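PDB 1Y56: sarcosine oxidase from Pyrococcus horikoshii, which probably acts as the beta subunit of an FAD-, FMN- and ATP-containing L-proline dehydrogenase complex, oxidising L-proline with the help of its flavin. Local coordinates for residues 236-241 with 251-255; 312-318 with 363-369; 271-276 with 303-307; 177-182 with 323-327. All blocks are in the same frame, centred on the assembly; numbering follows the deposited sequence.

Interaction 1. Residues 236-241 with 251-255; sequences GTINPM and YLTQT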
# COMPACT_ATOMS: atom_id res chain seq x y z
N GLY B 236 -22.70 -33.69 -42.96
CA GLY B 236 -22.88 -35.12 -43.22
C GLY B 236 -21.64 -35.94 -43.53
O GLY B 236 -21.74 -37.02 -44.09
N THR B 237 -20.46 -35.44 -43.17
CA THR B 237 -19.24 -36.22 -43.30
C THR B 237 -19.23 -37.37 -42.29
O THR B 237 -18.95 -38.50 -42.66
CB THR B 237 -17.98 -35.34 -43.16
OG1 THR B 237 -17.90 -34.45 -44.29
CG2 THR B 237 -16.70 -36.19 -43.11
N ILE B 238 -19.53 -37.09 -41.02
CA ILE B 238 -19.68 -38.16 -40.02
C ILE B 238 -21.05 -38.09 -39.38
O ILE B 238 -21.28 -37.28 -38.49
CB ILE B 238 -18.61 -38.13 -38.90
CG1 ILE B 238 -17.20 -37.87 -39.46
CG2 ILE B 238 -18.65 -39.43 -38.10
CD1 ILE B 238 -16.15 -37.68 -38.36
N ASN B 239 -21.96 -38.95 -39.82
CA ASN B 239 -23.34 -38.84 -39.35
C ASN B 239 -23.68 -39.59 -38.08
O ASN B 239 -24.19 -38.98 -37.15
CB ASN B 239 -24.31 -39.15 -40.48
CG ASN B 239 -24.25 -38.10 -41.55
OD1 ASN B 239 -23.87 -38.39 -42.68
ND2 ASN B 239 -24.58 -36.87 -41.20
N PRO B 240 -23.38 -40.89 -38.01
CA PRO B 240 -23.72 -41.57 -36.77
C PRO B 240 -22.68 -41.27 -35.69
O PRO B 240 -21.59 -40.74 -35.98
CB PRO B 240 -23.64 -43.04 -37.15
CG PRO B 240 -22.61 -43.08 -38.23
CD PRO B 240 -22.72 -41.79 -38.98
N MET B 241 -23.02 -41.61 -34.44
CA MET B 241 -22.04 -41.66 -33.38
C MET B 241 -21.20 -42.92 -33.63
O MET B 241 -21.73 -44.02 -33.68
CB MET B 241 -22.78 -41.77 -32.05
CG MET B 241 -21.92 -41.57 -30.83
SD MET B 241 -21.61 -39.84 -30.47
CE MET B 241 -19.87 -39.81 -30.78
N TYR B 251 -15.48 -42.16 -28.63
CA TYR B 251 -16.70 -41.86 -29.34
C TYR B 251 -16.47 -40.56 -30.11
O TYR B 251 -15.87 -39.62 -29.58
CB TYR B 251 -17.87 -41.72 -28.36
CG TYR B 251 -17.78 -40.54 -27.42
CD1 TYR B 251 -17.11 -40.64 -26.21
CD2 TYR B 251 -18.39 -39.33 -27.74
CE1 TYR B 251 -17.04 -39.56 -25.34
CE2 TYR B 251 -18.33 -38.25 -26.88
CZ TYR B 251 -17.65 -38.37 -25.68
OH TYR B 251 -17.59 -37.28 -24.82
N LEU B 252 -16.89 -40.52 -31.37
CA LEU B 252 -16.89 -39.28 -32.14
C LEU B 252 -18.02 -39.19 -33.17
O LEU B 252 -18.46 -40.19 -33.72
CB LEU B 252 -15.52 -38.99 -32.77
CG LEU B 252 -14.79 -39.83 -33.83
CD1 LEU B 252 -14.66 -41.25 -33.42
CD2 LEU B 252 -15.49 -39.75 -35.15
N THR B 253 -18.51 -37.97 -33.38
CA THR B 253 -19.57 -37.71 -34.37
C THR B 253 -19.43 -36.25 -34.84
O THR B 253 -18.61 -35.51 -34.32
CB THR B 253 -20.98 -37.97 -33.78
OG1 THR B 253 -21.97 -37.87 -34.82
CG2 THR B 253 -21.31 -36.97 -32.66
N GLN B 254 -20.23 -35.84 -35.82
CA GLN B 254 -20.19 -34.45 -36.27
C GLN B 254 -21.37 -33.69 -35.65
O GLN B 254 -22.47 -34.23 -35.54
CB GLN B 254 -20.20 -34.40 -37.80
CG GLN B 254 -20.21 -33.02 -38.42
CD GLN B 254 -19.89 -33.05 -39.91
OE1 GLN B 254 -20.11 -34.06 -40.58
NE2 GLN B 254 -19.35 -31.94 -40.43
N THR B 255 -21.12 -32.46 -35.22
CA THR B 255 -22.19 -31.61 -34.71
C THR B 255 -23.01 -31.01 -35.86
O THR B 255 -22.61 -31.08 -37.04
CB THR B 255 -21.67 -30.44 -33.85
OG1 THR B 255 -20.85 -29.59 -34.66
CG2 THR B 255 -20.88 -30.95 -32.67
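Gln-254 OE1 receives two backbone N-H groups from the loop 236-241. The bond from Ile-238 N is the straighter, with N and OE1 3.1 Å apart, 167° at the hydrogen and the donor tilted from the carbonyl plane. Thr-237 N lies 3.0 Å from Gln-254 OE1, yet its 122° angle marks that bond as weak. The amide gets there because CG stands anti to the backbone N of Gln-254 (chi1 178°) and the chain beyond it is extended. Gln-254 also donates its own N to Ile-238 O at 3.2 Å, which leaves both backbone polar atoms of Ile-238 tied to one residue. The other half of the amide is used as well: NE2 donates to Lys-234 O and Gly-258 O, which should fix its rotation. With an alanine here, the N-H groups of Thr-237 and Ile-238 would probably lose their shared acceptor, freeing the loop to shift.

Farther along, Thr-253 OG1 makes a weak bond to Pro-240 O, 3.1 Å long. Apolar contact is made where Ile-238 CD1 meets Leu-252 CD2 at 3.9 Å, the two side chains being about perpendicular.

Lys-145 NZ bonds to Asn-239 O, Thr-253 OG1 and Gln-254 O, bracing both segments, while Tyr-251 touches the bound FAD. Strand 250-253 runs between antiparallel strands 241-244 and 261-263, and Leu-252 packs onto Phe-288 and Ile-291 of helix 278-291.

Interaction 2. Residues 312-318 with 363-369; sequences PDSNPAI and WYDPYRF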
# COMPACT_ATOMS: atom_id res chain seq x y z
N PRO B 312 -21.47 -47.24 -8.60
CA PRO B 312 -20.67 -48.46 -8.71
C PRO B 312 -21.06 -49.40 -9.85
O PRO B 312 -20.23 -50.18 -10.30
CB PRO B 312 -20.89 -49.15 -7.37
CG PRO B 312 -21.25 -48.06 -6.46
CD PRO B 312 -22.08 -47.13 -7.26
N ASP B 313 -22.31 -49.33 -10.29
CA ASP B 313 -22.75 -50.16 -11.41
C ASP B 313 -23.16 -49.34 -12.63
O ASP B 313 -23.91 -49.82 -13.47
CB ASP B 313 -23.86 -51.13 -10.98
CG ASP B 313 -25.13 -50.42 -10.54
OD1 ASP B 313 -26.03 -51.10 -9.98
OD2 ASP B 313 -25.25 -49.19 -10.74
N SER B 314 -22.69 -48.10 -12.72
CA SER B 314 -22.99 -47.25 -13.87
C SER B 314 -24.48 -47.11 -14.24
O SER B 314 -24.80 -46.81 -15.38
CB SER B 314 -22.21 -47.70 -15.11
OG SER B 314 -20.84 -47.35 -14.97
N ASN B 315 -25.36 -47.32 -13.27
CA ASN B 315 -26.79 -47.09 -13.44
C ASN B 315 -27.28 -46.03 -12.46
O ASN B 315 -26.76 -45.95 -11.35
CB ASN B 315 -27.59 -48.37 -13.22
CG ASN B 315 -27.55 -49.29 -14.42
OD1 ASN B 315 -28.35 -49.15 -15.35
ND2 ASN B 315 -26.64 -50.25 -14.41
N PRO B 316 -28.26 -45.22 -12.86
CA PRO B 316 -28.75 -44.20 -11.93
C PRO B 316 -29.47 -44.77 -10.72
O PRO B 316 -29.76 -45.96 -10.66
CB PRO B 316 -29.72 -43.40 -12.79
CG PRO B 316 -30.12 -44.33 -13.87
CD PRO B 316 -28.94 -45.13 -14.16
N ALA B 317 -29.73 -43.89 -9.75
CA ALA B 317 -30.64 -44.16 -8.65
C ALA B 317 -31.89 -43.34 -8.88
O ALA B 317 -31.87 -42.11 -8.78
CB ALA B 317 -30.02 -43.79 -7.33
N ILE B 318 -32.97 -44.04 -9.23
CA ILE B 318 -34.23 -43.42 -9.55
C ILE B 318 -35.27 -44.15 -8.73
O ILE B 318 -35.54 -45.33 -8.96
CB ILE B 318 -34.55 -43.52 -11.05
CG1 ILE B 318 -33.42 -42.87 -11.87
CG2 ILE B 318 -35.90 -42.89 -11.36
CD1 ILE B 318 -33.43 -43.21 -13.35
N TRP B 363 -35.14 -51.49 -11.67
CA TRP B 363 -33.72 -51.74 -12.00
C TRP B 363 -32.82 -50.68 -11.39
O TRP B 363 -31.68 -50.97 -10.99
CB TRP B 363 -33.54 -51.78 -13.51
CG TRP B 363 -32.18 -52.19 -13.99
CD1 TRP B 363 -31.21 -51.38 -14.51
CD2 TRP B 363 -31.64 -53.53 -14.02
NE1 TRP B 363 -30.10 -52.13 -14.86
CE2 TRP B 363 -30.34 -53.44 -14.57
CE3 TRP B 363 -32.13 -54.78 -13.63
CZ2 TRP B 363 -29.52 -54.56 -14.73
CZ3 TRP B 363 -31.31 -55.90 -13.80
CH2 TRP B 363 -30.02 -55.78 -14.34
N TYR B 364 -33.34 -49.45 -11.30
CA TYR B 364 -32.62 -48.28 -10.81
C TYR B 364 -32.91 -48.01 -9.34
O TYR B 364 -32.85 -46.86 -8.88
CB TYR B 364 -32.96 -47.04 -11.67
CG TYR B 364 -32.93 -47.32 -13.16
CD1 TYR B 364 -34.11 -47.39 -13.91
CD2 TYR B 364 -31.72 -47.56 -13.81
CE1 TYR B 364 -34.07 -47.66 -15.28
CE2 TYR B 364 -31.68 -47.84 -15.18
CZ TYR B 364 -32.85 -47.89 -15.90
OH TYR B 364 -32.78 -48.17 -17.25
N ASP B 365 -33.22 -49.07 -8.60
CA ASP B 365 -33.55 -48.99 -7.18
C ASP B 365 -32.44 -48.31 -6.37
O ASP B 365 -31.30 -48.79 -6.32
CB ASP B 365 -33.83 -50.40 -6.62
CG ASP B 365 -34.43 -50.38 -5.22
OD1 ASP B 365 -34.68 -51.48 -4.70
OD2 ASP B 365 -34.66 -49.30 -4.63
N PRO B 366 -32.79 -47.16 -5.75
CA PRO B 366 -31.95 -46.44 -4.80
C PRO B 366 -31.40 -47.32 -3.68
O PRO B 366 -30.32 -47.06 -3.17
CB PRO B 366 -32.92 -45.43 -4.20
CG PRO B 366 -33.88 -45.16 -5.28
CD PRO B 366 -34.06 -46.47 -5.99
N TYR B 367 -32.15 -48.35 -3.31
CA TYR B 367 -31.75 -49.21 -2.21
C TYR B 367 -30.80 -50.34 -2.61
O TYR B 367 -30.27 -51.05 -1.74
CB TYR B 367 -32.98 -49.76 -1.49
CG TYR B 367 -33.79 -48.68 -0.81
CD1 TYR B 367 -33.40 -48.14 0.42
CD2 TYR B 367 -34.94 -48.18 -1.41
CE1 TYR B 367 -34.14 -47.14 1.05
CE2 TYR B 367 -35.70 -47.19 -0.79
CZ TYR B 367 -35.30 -46.67 0.43
OH TYR B 367 -36.05 -45.67 1.02
N ARG B 368 -30.55 -50.51 -3.90
CA ARG B 368 -29.78 -51.67 -4.34
C ARG B 368 -28.39 -51.75 -3.73
O ARG B 368 -27.87 -52.84 -3.55
CB ARG B 368 -29.73 -51.77 -5.88
CG ARG B 368 -28.85 -50.76 -6.60
CD ARG B 368 -28.98 -50.97 -8.10
NE ARG B 368 -28.24 -49.99 -8.90
CZ ARG B 368 -28.68 -48.77 -9.19
NH1 ARG B 368 -29.85 -48.34 -8.74
NH2 ARG B 368 -27.94 -47.96 -9.93
N PHE B 369 -27.81 -50.60 -3.41
CA PHE B 369 -26.39 -50.53 -3.07
C PHE B 369 -26.11 -51.01 -1.65
O PHE B 369 -25.16 -51.77 -1.44
CB PHE B 369 -25.83 -49.12 -3.26
CG PHE B 369 -26.08 -48.55 -4.63
CD1 PHE B 369 -25.38 -49.03 -5.72
CD2 PHE B 369 -27.01 -47.54 -4.81
CE1 PHE B 369 -25.60 -48.52 -6.99
CE2 PHE B 369 -27.24 -47.01 -6.08
CZ PHE B 369 -26.54 -47.50 -7.17
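Asp-313 and Arg-368 form the polar anchor of this contact, a side-on salt bridge whose two flat groups are nearly coplanar (10° between planes). Arg-368 NE reaches Asp-313 OD1 at 2.7 Å and NH2 reaches OD2 of the same carboxylate at 3.1 Å. Each oxygen uses its syn lone pair. The arginine spans the gap because its chain is extended from CG to NE, and its NH2 goes on to Pro-316 O at 2.8 Å, arriving above that carbonyl plane. NH1 donates within its own segment to Asp-365 O. Phe-369 CZ sits over one face of the guanidinium, near its rim, while Arg-368 CG lies over the centre of the phenyl ring. A methionine in place of Arg-368 would probably leave the Asp-313 carboxylate without its countercharge and Pro-316 O without its main donor.

The tightly packed side is buried and centres on Tyr-364, whose backbone O accepts Ile-318 N at 2.8 Å, in the carbonyl plane. Beside this bond Pro-316 CG rests 3.6 Å from Tyr-364 CD2, the two side chains pointing the same way, and Ile-318 packs alongside the same tyrosine, whose OH bonds to Asn-60 OD1.

Toward solvent the contact thins. Exposed Pro-312 brings just its CD to Phe-369 CE1, at 3.8 Å, and that ring is itself partly exposed.

Asp-313 OD2 also accepts Asn-315 N (3.1 Å), from above the carboxylate plane. The arrangement is thus an Asx turn locked by a bidentate arginine, and it fastens the C-terminal tail to strand 317-318, an antiparallel member of the sheet that holds the Rossmann-type parallel strands.

Interaction 3. Residues 271-276 with 303-307; sequences TYDLTP and TWAGY. With FMN (flavin mononucleotide), chain E.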
# COMPACT_ATOMS: atom_id res chain seq x y z
N THR B 271 -13.60 -36.10 -8.46
CA THR B 271 -13.24 -34.67 -8.34
C THR B 271 -14.38 -33.76 -8.81
O THR B 271 -15.24 -34.19 -9.58
CB THR B 271 -11.99 -34.32 -9.18
OG1 THR B 271 -11.69 -32.92 -9.07
CG2 THR B 271 -12.22 -34.64 -10.65
N TYR B 272 -14.40 -32.51 -8.34
CA TYR B 272 -15.32 -31.51 -8.90
C TYR B 272 -14.59 -30.57 -9.86
O TYR B 272 -15.21 -29.71 -10.47
CB TYR B 272 -16.03 -30.69 -7.81
CG TYR B 272 -17.26 -31.35 -7.21
CD1 TYR B 272 -17.22 -31.90 -5.92
CD2 TYR B 272 -18.46 -31.43 -7.93
CE1 TYR B 272 -18.34 -32.52 -5.36
CE2 TYR B 272 -19.59 -32.04 -7.37
CZ TYR B 272 -19.52 -32.59 -6.09
OH TYR B 272 -20.63 -33.19 -5.53
N ASP B 273 -13.28 -30.76 -9.98
CA ASP B 273 -12.42 -29.99 -10.88
C ASP B 273 -12.87 -30.14 -12.34
O ASP B 273 -13.09 -31.26 -12.81
CB ASP B 273 -10.97 -30.47 -10.70
CG ASP B 273 -10.02 -29.95 -11.78
OD1 ASP B 273 -10.02 -28.73 -12.04
OD2 ASP B 273 -9.25 -30.76 -12.35
N LEU B 274 -13.02 -29.03 -13.05
CA LEU B 274 -13.10 -29.09 -14.51
C LEU B 274 -11.69 -28.86 -15.07
O LEU B 274 -10.73 -29.45 -14.55
CB LEU B 274 -14.17 -28.16 -15.08
CG LEU B 274 -15.65 -28.61 -14.93
CD1 LEU B 274 -15.79 -30.12 -14.76
CD2 LEU B 274 -16.43 -27.88 -13.84
N THR B 275 -11.53 -28.03 -16.09
CA THR B 275 -10.17 -27.76 -16.64
C THR B 275 -9.51 -28.97 -17.36
O THR B 275 -9.13 -29.97 -16.73
CB THR B 275 -9.14 -27.09 -15.62
OG1 THR B 275 -8.61 -28.08 -14.74
CG2 THR B 275 -9.78 -25.95 -14.79
N PRO B 276 -9.40 -28.87 -18.68
CA PRO B 276 -8.86 -29.95 -19.49
C PRO B 276 -7.38 -30.23 -19.25
O PRO B 276 -6.68 -29.41 -18.67
CB PRO B 276 -9.10 -29.46 -20.92
CG PRO B 276 -9.28 -28.01 -20.82
CD PRO B 276 -9.85 -27.73 -19.50
N THR B 303 -10.87 -27.76 -26.12
CA THR B 303 -11.09 -28.97 -25.34
C THR B 303 -11.82 -28.53 -24.08
O THR B 303 -11.58 -27.42 -23.60
CB THR B 303 -9.74 -29.56 -24.97
OG1 THR B 303 -9.23 -30.29 -26.09
CG2 THR B 303 -9.86 -30.51 -23.81
N TRP B 304 -12.73 -29.35 -23.56
CA TRP B 304 -13.37 -29.04 -22.28
C TRP B 304 -13.63 -30.27 -21.40
O TRP B 304 -13.31 -31.39 -21.80
CB TRP B 304 -14.65 -28.22 -22.49
CG TRP B 304 -15.76 -28.99 -23.09
CD1 TRP B 304 -16.80 -29.57 -22.44
CD2 TRP B 304 -15.95 -29.26 -24.47
NE1 TRP B 304 -17.62 -30.20 -23.33
CE2 TRP B 304 -17.12 -30.02 -24.59
CE3 TRP B 304 -15.24 -28.93 -25.63
CZ2 TRP B 304 -17.61 -30.46 -25.82
CZ3 TRP B 304 -15.71 -29.37 -26.85
CH2 TRP B 304 -16.89 -30.12 -26.93
N ALA B 305 -14.20 -30.04 -20.22
CA ALA B 305 -14.49 -31.11 -19.27
C ALA B 305 -15.88 -30.99 -18.65
O ALA B 305 -16.51 -29.92 -18.67
CB ALA B 305 -13.43 -31.13 -18.17
N GLY B 306 -16.35 -32.09 -18.08
CA GLY B 306 -17.64 -32.13 -17.39
C GLY B 306 -17.71 -33.35 -16.49
O GLY B 306 -16.83 -34.24 -16.53
N TYR B 307 -18.76 -33.41 -15.68
CA TYR B 307 -18.93 -34.49 -14.73
C TYR B 307 -19.67 -35.68 -15.32
O TYR B 307 -20.68 -35.53 -16.00
CB TYR B 307 -19.71 -34.00 -13.51
CG TYR B 307 -19.18 -32.75 -12.86
CD1 TYR B 307 -17.81 -32.51 -12.77
CD2 TYR B 307 -20.04 -31.82 -12.30
CE1 TYR B 307 -17.32 -31.36 -12.16
CE2 TYR B 307 -19.57 -30.68 -11.69
CZ TYR B 307 -18.21 -30.45 -11.63
OH TYR B 307 -17.75 -29.30 -11.02
N1 FMN E . -16.26 -24.84 -28.22
C2 FMN E . -15.75 -24.21 -29.30
O2 FMN E . -14.76 -23.45 -29.17
N3 FMN E . -16.28 -24.40 -30.53
C4 FMN E . -17.34 -25.21 -30.69
O4 FMN E . -17.84 -25.37 -31.83
C4A FMN E . -17.89 -25.87 -29.58
N5 FMN E . -18.97 -26.69 -29.71
C5A FMN E . -19.52 -27.35 -28.65
C6 FMN E . -20.62 -28.18 -28.85
C7 FMN E . -21.21 -28.86 -27.78
C7M FMN E . -22.40 -29.75 -28.06
C8 FMN E . -20.67 -28.69 -26.49
C8M FMN E . -21.24 -29.38 -25.31
C9 FMN E . -19.57 -27.85 -26.29
C9A FMN E . -18.98 -27.18 -27.37
N10 FMN E . -17.86 -26.31 -27.20
C10 FMN E . -17.32 -25.66 -28.33
C1' FMN E . -17.24 -26.11 -25.91
C2' FMN E . -17.90 -25.00 -25.13
O2' FMN E . -16.99 -23.89 -25.11
C3' FMN E . -18.25 -25.61 -23.75
O3' FMN E . -19.49 -25.11 -23.23
C4' FMN E . -17.15 -25.36 -22.77
O4' FMN E . -16.02 -25.12 -23.18
C5' FMN E . -17.45 -25.39 -21.28
O5' FMN E . -17.03 -24.15 -20.72
P FMN E . -15.53 -23.98 -20.15
O1P FMN E . -15.57 -24.73 -18.84
O2P FMN E . -15.37 -22.48 -20.04
O3P FMN E . -14.60 -24.59 -21.15
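Tyr-307 OH donates to Tyr-272 O at 2.6 Å, the hydrogen bond that joins these segments. The hydroxyl lies in the carbonyl plane on a lone pair, with 135° at the oxygen. Within the loop, Asp-273 N donates to Thr-271 OG1, an ST turn, and Lys-224 NZ ties the same loop down through a salt bridge to Asp-273 OD2 and bonds to Leu-274 O and Thr-275 O.

The same tyrosines form a T-shaped pair. The edge of Tyr-272 is directed at the face of Tyr-307, with centroids 5.6 Å apart and planes at 84°; Tyr-272 CD2 comes within 3.8 Å of Tyr-307 CZ.

Apolar contact comes chiefly from Leu-274, which crosses Tyr-307 at about a right angle. Its CG stands anti to its carbonyl carbon (chi1 -76°), which turns the branch toward the strand. Of its methyls, CD2 lies 3.8 Å from Tyr-307 CZ and CD1 4.3 Å from Ala-305 CB.

Contact with a cofactor comes from Trp-304, whose side chain leaves the strand away from the loop. FMN C1', a ribityl carbon, sits 3.5 Å above one indole face, offset toward the rim, and on the flavin ring FMN C9 is 3.3 Å from Trp-304 CZ2.

Gly-306 and Tyr-307 also touch FAD, so strand 299-310 serves both flavin pockets. Trp-304 offers FMN an uncharged aromatic surface, whereas Arg-46 and Arg-302 supply hydrogen bonds; toward the loop, one directed bond and a T-shaped stack probably restrict how the FAD-contacting Tyr-307 can turn.

Interaction 4. Residues 177-182 with 323-327; sequences IENNEI and ELNDY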
# COMPACT_ATOMS: atom_id res chain seq x y z
N ILE B 177 -37.70 -30.23 7.79
CA ILE B 177 -38.28 -31.56 8.00
C ILE B 177 -38.87 -31.63 9.40
O ILE B 177 -38.14 -31.53 10.38
CB ILE B 177 -37.24 -32.68 7.78
CG1 ILE B 177 -36.76 -32.66 6.33
CG2 ILE B 177 -37.83 -34.04 8.14
CD1 ILE B 177 -35.56 -33.53 6.06
N GLU B 178 -40.19 -31.77 9.46
CA GLU B 178 -40.92 -31.85 10.74
C GLU B 178 -40.70 -33.19 11.40
O GLU B 178 -39.73 -33.37 12.14
CB GLU B 178 -42.42 -31.63 10.53
CG GLU B 178 -43.14 -30.97 11.71
CD GLU B 178 -42.91 -29.46 11.76
OE1 GLU B 178 -43.93 -28.71 11.77
OE2 GLU B 178 -41.74 -29.02 11.79
N ASN B 179 -41.60 -34.14 11.15
CA ASN B 179 -41.40 -35.45 11.73
C ASN B 179 -40.50 -36.23 10.80
O ASN B 179 -39.28 -36.08 10.85
CB ASN B 179 -42.72 -36.17 11.98
CG ASN B 179 -42.72 -36.91 13.31
OD1 ASN B 179 -43.07 -38.09 13.37
ND2 ASN B 179 -42.31 -36.22 14.38
N ASN B 180 -41.09 -37.04 9.94
CA ASN B 180 -40.37 -37.48 8.77
C ASN B 180 -41.04 -36.89 7.55
O ASN B 180 -40.84 -37.37 6.44
CB ASN B 180 -40.28 -39.00 8.74
CG ASN B 180 -39.25 -39.54 9.74
OD1 ASN B 180 -38.33 -38.82 10.16
ND2 ASN B 180 -39.39 -40.81 10.12
N GLU B 181 -41.83 -35.84 7.78
CA GLU B 181 -42.46 -35.06 6.73
C GLU B 181 -41.52 -33.96 6.25
O GLU B 181 -40.99 -33.21 7.05
CB GLU B 181 -43.73 -34.38 7.26
CG GLU B 181 -45.05 -34.86 6.66
CD GLU B 181 -45.41 -36.28 7.08
OE1 GLU B 181 -45.66 -36.50 8.29
OE2 GLU B 181 -45.44 -37.18 6.20
N ILE B 182 -41.33 -33.87 4.94
CA ILE B 182 -40.78 -32.66 4.36
C ILE B 182 -41.84 -31.57 4.53
O ILE B 182 -43.03 -31.81 4.32
CB ILE B 182 -40.48 -32.83 2.85
CG1 ILE B 182 -39.39 -33.89 2.63
CG2 ILE B 182 -40.05 -31.50 2.21
CD1 ILE B 182 -39.31 -34.38 1.20
N GLU B 323 -38.13 -43.28 3.88
CA GLU B 323 -37.97 -42.79 5.25
C GLU B 323 -38.01 -41.27 5.36
O GLU B 323 -38.14 -40.72 6.46
CB GLU B 323 -36.71 -43.37 5.92
CG GLU B 323 -35.58 -43.72 4.96
CD GLU B 323 -35.81 -45.03 4.19
OE1 GLU B 323 -34.98 -45.37 3.33
OE2 GLU B 323 -36.82 -45.73 4.43
N LEU B 324 -37.91 -40.59 4.23
CA LEU B 324 -38.26 -39.18 4.19
C LEU B 324 -39.52 -39.05 3.37
O LEU B 324 -39.61 -39.57 2.26
CB LEU B 324 -37.14 -38.31 3.61
CG LEU B 324 -37.40 -36.79 3.63
CD1 LEU B 324 -37.82 -36.28 5.00
CD2 LEU B 324 -36.19 -36.03 3.14
N ASN B 325 -40.51 -38.37 3.94
CA ASN B 325 -41.82 -38.35 3.30
C ASN B 325 -42.00 -37.39 2.15
O ASN B 325 -42.29 -36.19 2.30
CB ASN B 325 -42.99 -38.46 4.26
CG ASN B 325 -43.40 -39.89 4.46
OD1 ASN B 325 -42.61 -40.71 4.93
ND2 ASN B 325 -44.63 -40.23 4.06
N ASP B 326 -41.79 -38.05 1.00
CA ASP B 326 -41.99 -37.62 -0.38
C ASP B 326 -40.70 -37.10 -0.98
O ASP B 326 -40.67 -36.10 -1.70
CB ASP B 326 -43.21 -36.72 -0.54
CG ASP B 326 -44.45 -37.28 0.19
OD1 ASP B 326 -44.65 -38.52 0.18
OD2 ASP B 326 -45.20 -36.47 0.80
N TYR B 327 -39.63 -37.84 -0.68
CA TYR B 327 -38.32 -37.59 -1.25
C TYR B 327 -38.09 -38.58 -2.37
O TYR B 327 -38.29 -39.78 -2.20
CB TYR B 327 -37.23 -37.76 -0.19
CG TYR B 327 -35.87 -37.30 -0.63
CD1 TYR B 327 -35.60 -35.96 -0.83
CD2 TYR B 327 -34.83 -38.20 -0.82
CE1 TYR B 327 -34.35 -35.51 -1.23
CE2 TYR B 327 -33.55 -37.77 -1.22
CZ TYR B 327 -33.32 -36.41 -1.42
OH TYR B 327 -32.08 -35.94 -1.79
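Leu-324 turns its branched end to both Ile-177 and Ile-182 where two loops meet at a single beta bridge, Glu-181 with Asn-325, beside a type II beta turn from Leu-324 to Tyr-327. The two isoleucines approach differently. Ile-177 meets Leu-324 tip to tip, CD1 to CD1 at 3.7 Å, whereas Ile-182 crosses it at about a right angle and lays CG1 3.7 Å from Leu-324 CG. Leu-324 can reach both because its CG stands anti to the backbone N (chi1 -176°), beside the carbonyl carbon. Past the leucine, Ile-182 CD1 extends over the turn to within 4.2 Å of Tyr-327 CB. Ala-212 of helix 205-212 also packs on Leu-324, and Val-197 of strand 196-199 on Ile-182, so the apolar group joins the 177-182 loop to the Rossmann-type sheet.

The polar side is looser and lies toward solvent. Glu-181 bends at chi2 and crosses Asn-325 obliquely, its OE2 3.4 Å from CB of that asparagine. The same OE2 stays 5.5 Å from Asp-326 OD2, a spacing that probably eases the like charges. The bridge itself rests on Asn-325 N donating to Asn-180 O at 2.7 Å, the C=O...N angle at Asn-180 O being 177°, so the donor lies nearly in line with the carbonyl bond.

From the N terminus, 177-182 comes first and pairs with 323-327, so interaction 4 closes a long loop across the FAD-binding fold. Nested inside it, in series, are interaction 1, a short closure of 236-241 on 251-255, and interaction 3, closing 271-276 on 303-307; both reach the same mixed sheet, their nearest atoms about 7 Å apart. Interaction 2 opens at 312-318 before interaction 4 closes and ends at 363-369, so these two cross. They also touch: Tyr-367 OH lies 2.6 Å from Glu-323 OE1, a probable hydrogen bond. Interactions 2 and 4 fasten the C-terminal tail and a distant loop to the Rossmann-type sheet, on the opposite side of the chain's centre from interaction 1.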